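Local structure of N-acyl-D-glutamate deacylase (Bordetella bronchiseptica, 3GIP) at residues A100-A109 against V144-R155; Q166-L177 against E200-R211. The protein probably catalyses the zinc-dependent hydrolysis of N-acyl-D-glutamate to D-glutamate and a carboxylate, as a member of the amidohydrolase superfamily. One frame throughout, in Å; residues are numbered along the deposited sequence.

Interaction 1: residues A100-A109 against V144-R155; sequences APAPLPGNTA and VGHANLRLAAMR
The carboxamide of Asn107 turns its plane toward the end of helix 146-153: ND2 donates to Leu151 O at 2.9 Å and to Met154 O at 2.9 Å, and both acceptors lie close to that plane. The other flat group, the Arg150 guanidinium, has Met154 SD over one face, offset toward the rim, a contact internal to 144-155. The Asn107 bond to Leu151 is nearly straight (170°), the one to Met154 more bent (144°). A chi1 of -84° puts CG of Asn107 beside the backbone N, and the amide faces the two carbonyls at the helix end. Leu151 O is gripped twice, for Leu104 N also donates to it at 2.8 Å, and the two donors arrive from opposite faces of its carbonyl plane. The type II turn from Leu104 to Asn107 brings both donors to one acceptor. Leu104 then lays CD1 against Met154 O.

Apolar contacts run along the helix. At the strand end Pro101, which follows a cis peptide bond from Ala100, sets CD 3.7 Å from Val144 CG2; its CG lies against Ala152 CB. Nearer the helix C-terminus Pro103 CB packs on Leu151 CB at 3.6 Å. Beyond the turn, Ala109 CB meets Leu151 CD1 at 4.0 Å.

The rings of Pro101 and Pro103 thus give the helix apolar surface, whereas Leu104 N and Asn107 ND2 supply donors to carbonyls at its C-terminal end, which fixes the loop after strand 87-92 to the helix after strand 139-145.

Interaction 2: residues Q166-L177 against E200-R211; sequences QQAMQDMLQAAL and ELEGLARVAAER
Val207 and Gln170 interlock at the middle of the contact as knobs into holes. Val207 enters the space among Leu173, Gln170, Gln174 and Leu177, its CG2 lying 3.9 Å from Gln170 CG and its CG1 turned to Leu173 CG. Gln170 in turn fits among Gly203, Leu204, Arg206 and Val207, its chain extended beyond CG so that the amide lies over the backbone of Gly203, where the absence of a side chain makes room. Leu173, with CG anti to its backbone N (chi1 169°), sends CD2 to Leu204 CD2 at 3.8 Å and onto Val207 CB. Further along, Leu177 CD1 reaches Ala208 CA at 3.8 Å and touches Arg211 CD.

Polar groups finish both ends. In Gln166 the bend at chi2 (67°) turns the amide toward the other helix, and NE2 donates to Glu200 O at 3.1 Å, in the carbonyl plane and on a lone pair. Met169 CE comes up to Glu200 OE2 at 3.7 Å, the two side chains crossing at about a right angle; that carboxylate pairs with Arg150. At the other end Gln174 lays CG over one face of the Arg211 guanidinium, 3.6 Å from Arg211 CZ, and gives NE2 to Glu178.

Arg211 is tied back to helix 198-210 by NH1 donating to Val207 O at 3.0 Å. Phe184 of strand 183-187 touches Leu173, Leu204 and Ala208, which places the helix pair against that strand. The axes of the two short segments approach to 9.4 Å and run in the same general direction, inclined with a signed crossing angle of -27°. The helices flank strand 183-187 in sequence, as neighbouring outer helices do in the TIM-barrel fold of amidohydrolases.

Interactions 1 and 2 adjoin, their centres about 15 Å apart, and they follow one another along the chain within the amidohydrolase region. Arg150 of helix 146-153 bridges them through a salt bridge, NH2 to Glu200 OE1 at 2.8 Å. Packing joins them too: Val144 CG1 lies 3.3 Å from Leu173 CD1, and Pro101 CG meets Met172 CE at 3.4 Å, so helix 163-179 is covered by interaction 1 as well as by helix 198-210. Gly145 lies about 11 Å from the zinc ion, which is bound by Cys95, His218 and His248, so the strand end of interaction 1 approaches the metal site, the probable active site; neither contact supplies a zinc ligand.

Interaction 1: residues A100-A109 against V144-R155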
loop_
_atom_site.group_PDB
_atom_site.type_symbol
_atom_site.label_atom_id
_atom_site.label_comp_id
_atom_site.label_asym_id
_atom_site.label_seq_id
_atom_site.Cartn_x
_atom_site.Cartn_y
_atom_site.Cartn_z
ATOM N N ALA A 100 -1.715 10.091 -11.975
ATOM C CA ALA A 100 -2.562 10.725 -12.981
ATOM C C ALA A 100 -4.031 10.611 -12.582
ATOM O O ALA A 100 -4.393 9.759 -11.775
ATOM C CB ALA A 100 -2.331 10.056 -14.339
ATOM N N PRO A 101 -4.901 11.468 -13.141
ATOM C CA PRO A 101 -4.608 12.530 -14.109
ATOM C C PRO A 101 -4.015 13.769 -13.449
ATOM O O PRO A 101 -4.117 13.951 -12.237
ATOM C CB PRO A 101 -5.971 12.809 -14.726
ATOM C CG PRO A 101 -6.880 12.638 -13.552
ATOM C CD PRO A 101 -6.355 11.358 -12.924
ATOM N N ALA A 102 -3.407 14.626 -14.261
ATOM C CA ALA A 102 -2.797 15.849 -13.762
ATOM C C ALA A 102 -3.846 16.890 -13.386
ATOM O O ALA A 102 -4.891 17.004 -14.032
ATOM C CB ALA A 102 -1.847 16.418 -14.817
ATOM N N PRO A 103 -3.584 17.664 -12.325
ATOM C CA PRO A 103 -4.527 18.695 -11.890
ATOM C C PRO A 103 -4.541 19.858 -12.869
ATOM O O PRO A 103 -3.614 20.021 -13.666
ATOM C CB PRO A 103 -3.972 19.112 -10.534
ATOM C CG PRO A 103 -2.497 18.978 -10.742
ATOM C CD PRO A 103 -2.399 17.640 -11.448
ATOM N N LEU A 104 -5.597 20.657 -12.815
ATOM C CA LEU A 104 -5.694 21.832 -13.672
ATOM C C LEU A 104 -4.604 22.780 -13.187
ATOM O O LEU A 104 -4.228 22.751 -12.017
ATOM C CB LEU A 104 -7.061 22.495 -13.512
ATOM C CG LEU A 104 -8.261 21.762 -14.121
ATOM C CD1 LEU A 104 -9.547 22.350 -13.574
ATOM C CD2 LEU A 104 -8.209 21.874 -15.647
ATOM N N PRO A 105 -4.073 23.628 -14.079
ATOM C CA PRO A 105 -3.023 24.565 -13.671
ATOM C C PRO A 105 -3.458 25.402 -12.472
ATOM O O PRO A 105 -4.530 26.003 -12.483
ATOM C CB PRO A 105 -2.816 25.416 -14.919
ATOM C CG PRO A 105 -3.140 24.462 -16.031
ATOM C CD PRO A 105 -4.381 23.769 -15.513
ATOM N N GLY A 106 -2.625 25.433 -11.436
ATOM C CA GLY A 106 -2.960 26.211 -10.258
ATOM C C GLY A 106 -3.686 25.431 -9.178
ATOM O O GLY A 106 -3.788 25.896 -8.043
ATOM N N ASN A 107 -4.207 24.258 -9.524
ATOM C CA ASN A 107 -4.907 23.425 -8.550
ATOM C C ASN A 107 -3.900 22.526 -7.855
ATOM O O ASN A 107 -3.120 21.832 -8.504
ATOM C CB ASN A 107 -5.973 22.559 -9.230
ATOM C CG ASN A 107 -7.284 23.295 -9.438
ATOM O OD1 ASN A 107 -7.429 24.456 -9.058
ATOM N ND2 ASN A 107 -8.252 22.614 -10.044
ATOM N N THR A 108 -3.911 22.542 -6.529
ATOM C CA THR A 108 -2.983 21.714 -5.779
ATOM C C THR A 108 -3.616 21.204 -4.495
ATOM O O THR A 108 -4.718 21.606 -4.128
ATOM C CB THR A 108 -1.714 22.498 -5.420
ATOM O OG1 THR A 108 -0.775 21.619 -4.787
ATOM C CG2 THR A 108 -2.051 23.643 -4.475
ATOM N N ALA A 109 -2.905 20.309 -3.820
ATOM C CA ALA A 109 -3.376 19.741 -2.567
ATOM C C ALA A 109 -2.165 19.328 -1.744
ATOM O O ALA A 109 -1.205 18.777 -2.277
ATOM C CB ALA A 109 -4.267 18.534 -2.836
ATOM N N VAL A 144 -6.784 5.285 -9.407
ATOM C CA VAL A 144 -6.831 6.693 -9.787
ATOM C C VAL A 144 -7.359 7.431 -8.566
ATOM O O VAL A 144 -8.348 7.016 -7.959
ATOM C CB VAL A 144 -7.758 6.938 -11.002
ATOM C CG1 VAL A 144 -9.137 6.387 -10.733
ATOM C CG2 VAL A 144 -7.837 8.433 -11.297
ATOM N N GLY A 145 -6.688 8.515 -8.196
ATOM C CA GLY A 145 -7.093 9.268 -7.023
ATOM C C GLY A 145 -8.256 10.221 -7.193
ATOM O O GLY A 145 -8.316 10.986 -8.159
ATOM N N HIS A 146 -9.184 10.176 -6.245
ATOM C CA HIS A 146 -10.349 11.052 -6.254
ATOM C C HIS A 146 -9.890 12.510 -6.170
ATOM O O HIS A 146 -10.508 13.400 -6.754
ATOM C CB HIS A 146 -11.265 10.694 -5.075
ATOM C CG HIS A 146 -12.330 11.709 -4.792
ATOM N ND1 HIS A 146 -13.243 12.122 -5.740
ATOM C CD2 HIS A 146 -12.642 12.374 -3.654
ATOM C CE1 HIS A 146 -14.071 12.998 -5.196
ATOM N NE2 HIS A 146 -13.728 13.167 -3.932
ATOM N N ALA A 147 -8.804 12.759 -5.445
ATOM C CA ALA A 147 -8.294 14.120 -5.343
ATOM C C ALA A 147 -7.881 14.573 -6.740
ATOM O O ALA A 147 -8.177 15.699 -7.151
ATOM C CB ALA A 147 -7.106 14.175 -4.391
ATOM N N ASN A 148 -7.200 13.691 -7.469
ATOM C CA ASN A 148 -6.764 13.999 -8.830
ATOM C C ASN A 148 -7.973 14.315 -9.698
ATOM O O ASN A 148 -7.960 15.276 -10.472
ATOM C CB ASN A 148 -6.014 12.814 -9.444
ATOM C CG ASN A 148 -4.616 12.659 -8.895
ATOM O OD1 ASN A 148 -3.631 12.894 -9.596
ATOM N ND2 ASN A 148 -4.519 12.260 -7.633
ATOM N N LEU A 149 -9.017 13.500 -9.570
ATOM C CA LEU A 149 -10.225 13.704 -10.363
ATOM C C LEU A 149 -10.811 15.083 -10.108
ATOM O O LEU A 149 -11.129 15.806 -11.054
ATOM C CB LEU A 149 -11.262 12.621 -10.052
ATOM C CG LEU A 149 -10.831 11.196 -10.416
ATOM C CD1 LEU A 149 -11.941 10.227 -10.045
ATOM C CD2 LEU A 149 -10.522 11.099 -11.905
ATOM N N ARG A 150 -10.951 15.453 -8.838
ATOM C CA ARG A 150 -11.489 16.761 -8.495
ATOM C C ARG A 150 -10.590 17.888 -8.995
ATOM O O ARG A 150 -11.069 18.864 -9.572
ATOM C CB ARG A 150 -11.665 16.908 -6.979
ATOM C CG ARG A 150 -13.068 16.624 -6.483
ATOM C CD ARG A 150 -13.307 17.230 -5.103
ATOM N NE ARG A 150 -14.727 17.223 -4.768
ATOM C CZ ARG A 150 -15.422 18.302 -4.424
ATOM N NH1 ARG A 150 -14.828 19.485 -4.361
ATOM N NH2 ARG A 150 -16.719 18.204 -4.169
ATOM N N LEU A 151 -9.287 17.755 -8.770
ATOM C CA LEU A 151 -8.342 18.789 -9.183
ATOM C C LEU A 151 -8.225 18.924 -10.694
ATOM O O LEU A 151 -7.829 19.976 -11.199
ATOM C CB LEU A 151 -6.960 18.511 -8.592
ATOM C CG LEU A 151 -6.885 18.502 -7.064
ATOM C CD1 LEU A 151 -5.501 18.054 -6.635
ATOM C CD2 LEU A 151 -7.208 19.887 -6.513
ATOM N N ALA A 152 -8.570 17.863 -11.411
ATOM C CA ALA A 152 -8.489 17.872 -12.866
ATOM C C ALA A 152 -9.788 18.317 -13.528
ATOM O O ALA A 152 -9.775 18.844 -14.644
ATOM C CB ALA A 152 -8.106 16.483 -13.369
ATOM N N ALA A 153 -10.905 18.121 -12.835
ATOM C CA ALA A 153 -12.209 18.462 -13.390
ATOM C C ALA A 153 -12.844 19.741 -12.867
ATOM O O ALA A 153 -13.737 20.295 -13.511
ATOM C CB ALA A 153 -13.173 17.293 -13.174
ATOM N N MET A 154 -12.387 20.226 -11.717
ATOM C CA MET A 154 -12.993 21.413 -11.128
ATOM C C MET A 154 -12.144 22.676 -11.036
ATOM O O MET A 154 -11.089 22.695 -10.399
ATOM C CB MET A 154 -13.529 21.061 -9.741
ATOM C CG MET A 154 -14.595 19.980 -9.771
ATOM S SD MET A 154 -15.082 19.415 -8.135
ATOM C CE MET A 154 -16.133 20.753 -7.617
ATOM N N ARG A 155 -12.634 23.734 -11.676
ATOM C CA ARG A 155 -11.982 25.037 -11.680
ATOM C C ARG A 155 -11.830 25.497 -10.229
ATOM O O ARG A 155 -10.863 26.175 -9.871
ATOM C CB ARG A 155 -12.838 26.024 -12.481
ATOM C CG ARG A 155 -12.424 27.477 -12.390
ATOM C CD ARG A 155 -13.308 28.324 -13.298
ATOM N NE ARG A 155 -13.112 29.753 -13.086
ATOM C CZ ARG A 155 -13.437 30.390 -11.968
ATOM N NH1 ARG A 155 -13.976 29.723 -10.956
ATOM N NH2 ARG A 155 -13.228 31.696 -11.862
#

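Interaction 2: residues Q166-L177 against E200-R211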
loop_
_atom_site.group_PDB
_atom_site.type_symbol
_atom_site.label_atom_id
_atom_site.label_comp_id
_atom_site.label_asym_id
_atom_site.label_seq_id
_atom_site.Cartn_x
_atom_site.Cartn_y
_atom_site.Cartn_z
ATOM N N GLN A 166 -19.344 16.496 -12.300
ATOM C CA GLN A 166 -19.508 15.160 -11.738
ATOM C C GLN A 166 -19.355 14.152 -12.870
ATOM O O GLN A 166 -18.684 13.130 -12.722
ATOM C CB GLN A 166 -20.887 15.011 -11.095
ATOM C CG GLN A 166 -21.209 13.604 -10.581
ATOM C CD GLN A 166 -20.339 13.187 -9.405
ATOM O OE1 GLN A 166 -20.091 13.977 -8.495
ATOM N NE2 GLN A 166 -19.889 11.933 -9.411
ATOM N N GLN A 167 -19.972 14.445 -14.012
ATOM C CA GLN A 167 -19.879 13.536 -15.147
ATOM C C GLN A 167 -18.452 13.495 -15.687
ATOM O O GLN A 167 -17.989 12.456 -16.158
ATOM C CB GLN A 167 -20.847 13.959 -16.257
ATOM C CG GLN A 167 -20.989 12.930 -17.372
ATOM C CD GLN A 167 -21.435 11.570 -16.857
ATOM O OE1 GLN A 167 -22.452 11.459 -16.173
ATOM N NE2 GLN A 167 -20.675 10.532 -17.187
ATOM N N ALA A 168 -17.753 14.624 -15.620
ATOM C CA ALA A 168 -16.376 14.683 -16.099
ATOM C C ALA A 168 -15.496 13.773 -15.249
ATOM O O ALA A 168 -14.644 13.053 -15.768
ATOM C CB ALA A 168 -15.857 16.110 -16.042
ATOM N N MET A 169 -15.703 13.806 -13.938
ATOM C CA MET A 169 -14.916 12.961 -13.050
ATOM C C MET A 169 -15.225 11.492 -13.316
ATOM O O MET A 169 -14.330 10.645 -13.301
ATOM C CB MET A 169 -15.194 13.310 -11.586
ATOM C CG MET A 169 -14.691 14.691 -11.184
ATOM S SD MET A 169 -14.726 14.985 -9.397
ATOM C CE MET A 169 -16.423 15.483 -9.181
ATOM N N GLN A 170 -16.493 11.188 -13.577
ATOM C CA GLN A 170 -16.878 9.817 -13.861
ATOM C C GLN A 170 -16.275 9.357 -15.186
ATOM O O GLN A 170 -15.810 8.224 -15.301
ATOM C CB GLN A 170 -18.404 9.687 -13.878
ATOM C CG GLN A 170 -18.997 9.624 -12.477
ATOM C CD GLN A 170 -20.508 9.583 -12.459
ATOM O OE1 GLN A 170 -21.143 8.989 -13.336
ATOM N NE2 GLN A 170 -21.097 10.196 -11.442
ATOM N N ASP A 171 -16.264 10.242 -16.180
ATOM C CA ASP A 171 -15.694 9.895 -17.478
ATOM C C ASP A 171 -14.184 9.702 -17.366
ATOM O O ASP A 171 -13.614 8.822 -18.018
ATOM C CB ASP A 171 -16.003 10.979 -18.515
ATOM C CG ASP A 171 -17.473 11.022 -18.895
ATOM O OD1 ASP A 171 -18.165 9.997 -18.718
ATOM O OD2 ASP A 171 -17.934 12.076 -19.386
ATOM N N MET A 172 -13.541 10.524 -16.538
ATOM C CA MET A 172 -12.100 10.413 -16.330
ATOM C C MET A 172 -11.815 9.080 -15.648
ATOM O O MET A 172 -10.849 8.393 -15.977
ATOM C CB MET A 172 -11.590 11.556 -15.451
ATOM C CG MET A 172 -11.662 12.931 -16.097
ATOM S SD MET A 172 -10.930 14.202 -15.039
ATOM C CE MET A 172 -9.229 14.057 -15.498
ATOM N N LEU A 173 -12.663 8.717 -14.693
ATOM C CA LEU A 173 -12.494 7.452 -13.990
ATOM C C LEU A 173 -12.698 6.304 -14.971
ATOM O O LEU A 173 -11.924 5.347 -14.988
ATOM C CB LEU A 173 -13.497 7.335 -12.840
ATOM C CG LEU A 173 -13.591 5.951 -12.187
ATOM C CD1 LEU A 173 -12.216 5.505 -11.705
ATOM C CD2 LEU A 173 -14.573 6.000 -11.038
ATOM N N GLN A 174 -13.734 6.408 -15.799
ATOM C CA GLN A 174 -14.019 5.361 -16.771
ATOM C C GLN A 174 -12.833 5.151 -17.702
ATOM O O GLN A 174 -12.457 4.016 -17.998
ATOM C CB GLN A 174 -15.262 5.712 -17.594
ATOM C CG GLN A 174 -15.726 4.573 -18.488
ATOM C CD GLN A 174 -16.940 4.937 -19.318
ATOM O OE1 GLN A 174 -17.881 5.553 -18.819
ATOM N NE2 GLN A 174 -16.931 4.541 -20.587
ATOM N N ALA A 175 -12.241 6.250 -18.163
ATOM C CA ALA A 175 -11.092 6.167 -19.051
ATOM C C ALA A 175 -9.922 5.489 -18.343
ATOM O O ALA A 175 -9.206 4.686 -18.940
ATOM C CB ALA A 175 -10.688 7.561 -19.514
ATOM N N ALA A 176 -9.733 5.813 -17.067
ATOM C CA ALA A 176 -8.644 5.229 -16.292
ATOM C C ALA A 176 -8.849 3.723 -16.155
ATOM O O ALA A 176 -7.918 2.941 -16.337
ATOM C CB ALA A 176 -8.571 5.880 -14.910
ATOM N N LEU A 177 -10.076 3.320 -15.842
ATOM C CA LEU A 177 -10.389 1.904 -15.697
ATOM C C LEU A 177 -10.229 1.176 -17.029
ATOM O O LEU A 177 -9.747 0.044 -17.074
ATOM C CB LEU A 177 -11.815 1.726 -15.172
ATOM C CG LEU A 177 -12.117 2.344 -13.801
ATOM C CD1 LEU A 177 -13.524 1.960 -13.373
ATOM C CD2 LEU A 177 -11.102 1.848 -12.772
ATOM N N GLU A 200 -21.604 12.331 -4.960
ATOM C CA GLU A 200 -20.373 12.390 -5.737
ATOM C C GLU A 200 -19.598 11.078 -5.675
ATOM O O GLU A 200 -19.169 10.538 -6.699
ATOM C CB GLU A 200 -19.491 13.531 -5.222
ATOM C CG GLU A 200 -18.164 13.680 -5.952
ATOM C CD GLU A 200 -17.365 14.873 -5.462
ATOM O OE1 GLU A 200 -17.987 15.856 -5.002
ATOM O OE2 GLU A 200 -16.119 14.840 -5.553
ATOM N N LEU A 201 -19.425 10.564 -4.463
ATOM C CA LEU A 201 -18.685 9.328 -4.265
ATOM C C LEU A 201 -19.429 8.125 -4.836
ATOM O O LEU A 201 -18.816 7.224 -5.415
ATOM C CB LEU A 201 -18.404 9.142 -2.770
ATOM C CG LEU A 201 -17.657 10.334 -2.148
ATOM C CD1 LEU A 201 -17.492 10.127 -0.648
ATOM C CD2 LEU A 201 -16.299 10.501 -2.826
ATOM N N GLU A 202 -20.750 8.122 -4.693
ATOM C CA GLU A 202 -21.564 7.027 -5.207
ATOM C C GLU A 202 -21.494 6.991 -6.729
ATOM O O GLU A 202 -21.476 5.919 -7.330
ATOM C CB GLU A 202 -23.016 7.189 -4.752
ATOM C CG GLU A 202 -23.181 7.153 -3.242
ATOM C CD GLU A 202 -24.601 7.435 -2.798
ATOM O OE1 GLU A 202 -25.268 8.274 -3.442
ATOM O OE2 GLU A 202 -25.043 6.831 -1.797
ATOM N N GLY A 203 -21.457 8.170 -7.347
ATOM C CA GLY A 203 -21.372 8.235 -8.795
ATOM C C GLY A 203 -20.124 7.535 -9.295
ATOM O O GLY A 203 -20.172 6.761 -10.251
ATOM N N LEU A 204 -18.995 7.800 -8.640
ATOM C CA LEU A 204 -17.738 7.176 -9.030
ATOM C C LEU A 204 -17.788 5.681 -8.727
ATOM O O LEU A 204 -17.292 4.861 -9.505
ATOM C CB LEU A 204 -16.575 7.831 -8.277
ATOM C CG LEU A 204 -16.356 9.305 -8.638
ATOM C CD1 LEU A 204 -15.330 9.934 -7.706
ATOM C CD2 LEU A 204 -15.895 9.405 -10.086
ATOM N N ALA A 205 -18.399 5.333 -7.600
ATOM C CA ALA A 205 -18.521 3.937 -7.196
ATOM C C ALA A 205 -19.340 3.126 -8.201
ATOM O O ALA A 205 -19.053 1.952 -8.442
ATOM C CB ALA A 205 -19.152 3.850 -5.804
ATOM N N ARG A 206 -20.360 3.747 -8.790
ATOM C CA ARG A 206 -21.186 3.052 -9.775
ATOM C C ARG A 206 -20.349 2.722 -11.006
ATOM O O ARG A 206 -20.487 1.648 -11.598
ATOM C CB ARG A 206 -22.388 3.908 -10.190
ATOM C CG ARG A 206 -23.463 4.062 -9.125
ATOM C CD ARG A 206 -24.789 4.500 -9.748
ATOM N NE ARG A 206 -24.688 5.787 -10.437
ATOM C CZ ARG A 206 -24.665 6.966 -9.825
ATOM N NH1 ARG A 206 -24.736 7.034 -8.503
ATOM N NH2 ARG A 206 -24.567 8.083 -10.537
ATOM N N VAL A 207 -19.486 3.654 -11.395
ATOM C CA VAL A 207 -18.617 3.451 -12.545
ATOM C C VAL A 207 -17.651 2.301 -12.268
ATOM O O VAL A 207 -17.413 1.455 -13.129
ATOM C CB VAL A 207 -17.809 4.732 -12.864
ATOM C CG1 VAL A 207 -16.821 4.464 -13.989
ATOM C CG2 VAL A 207 -18.760 5.859 -13.248
ATOM N N ALA A 208 -17.094 2.272 -11.060
ATOM C CA ALA A 208 -16.158 1.215 -10.693
ATOM C C ALA A 208 -16.875 -0.131 -10.570
ATOM O O ALA A 208 -16.417 -1.144 -11.100
ATOM C CB ALA A 208 -15.470 1.566 -9.373
ATOM N N ALA A 209 -18.007 -0.127 -9.878
ATOM C CA ALA A 209 -18.785 -1.343 -9.668
ATOM C C ALA A 209 -19.199 -2.010 -10.979
ATOM O O ALA A 209 -19.145 -3.235 -11.105
ATOM C CB ALA A 209 -20.015 -1.027 -8.833
ATOM N N GLU A 210 -19.603 -1.204 -11.954
ATOM C CA GLU A 210 -20.033 -1.731 -13.247
ATOM C C GLU A 210 -18.923 -2.506 -13.946
ATOM O O GLU A 210 -19.187 -3.418 -14.734
ATOM C CB GLU A 210 -20.505 -0.589 -14.152
ATOM C CG GLU A 210 -20.911 -1.034 -15.553
ATOM C CD GLU A 210 -22.118 -1.956 -15.553
ATOM O OE1 GLU A 210 -22.448 -2.502 -16.628
ATOM O OE2 GLU A 210 -22.741 -2.133 -14.485
ATOM N N ARG A 211 -17.679 -2.146 -13.654
ATOM C CA ARG A 211 -16.535 -2.802 -14.267
ATOM C C ARG A 211 -15.801 -3.712 -13.289
ATOM O O ARG A 211 -14.676 -4.145 -13.546
ATOM C CB ARG A 211 -15.599 -1.735 -14.832
ATOM C CG ARG A 211 -16.302 -0.886 -15.877
ATOM C CD ARG A 211 -15.524 0.348 -16.283
ATOM N NE ARG A 211 -16.236 1.065 -17.337
ATOM C CZ ARG A 211 -17.425 1.643 -17.185
ATOM N NH1 ARG A 211 -18.049 1.603 -16.013
ATOM N NH2 ARG A 211 -18.006 2.242 -18.216
#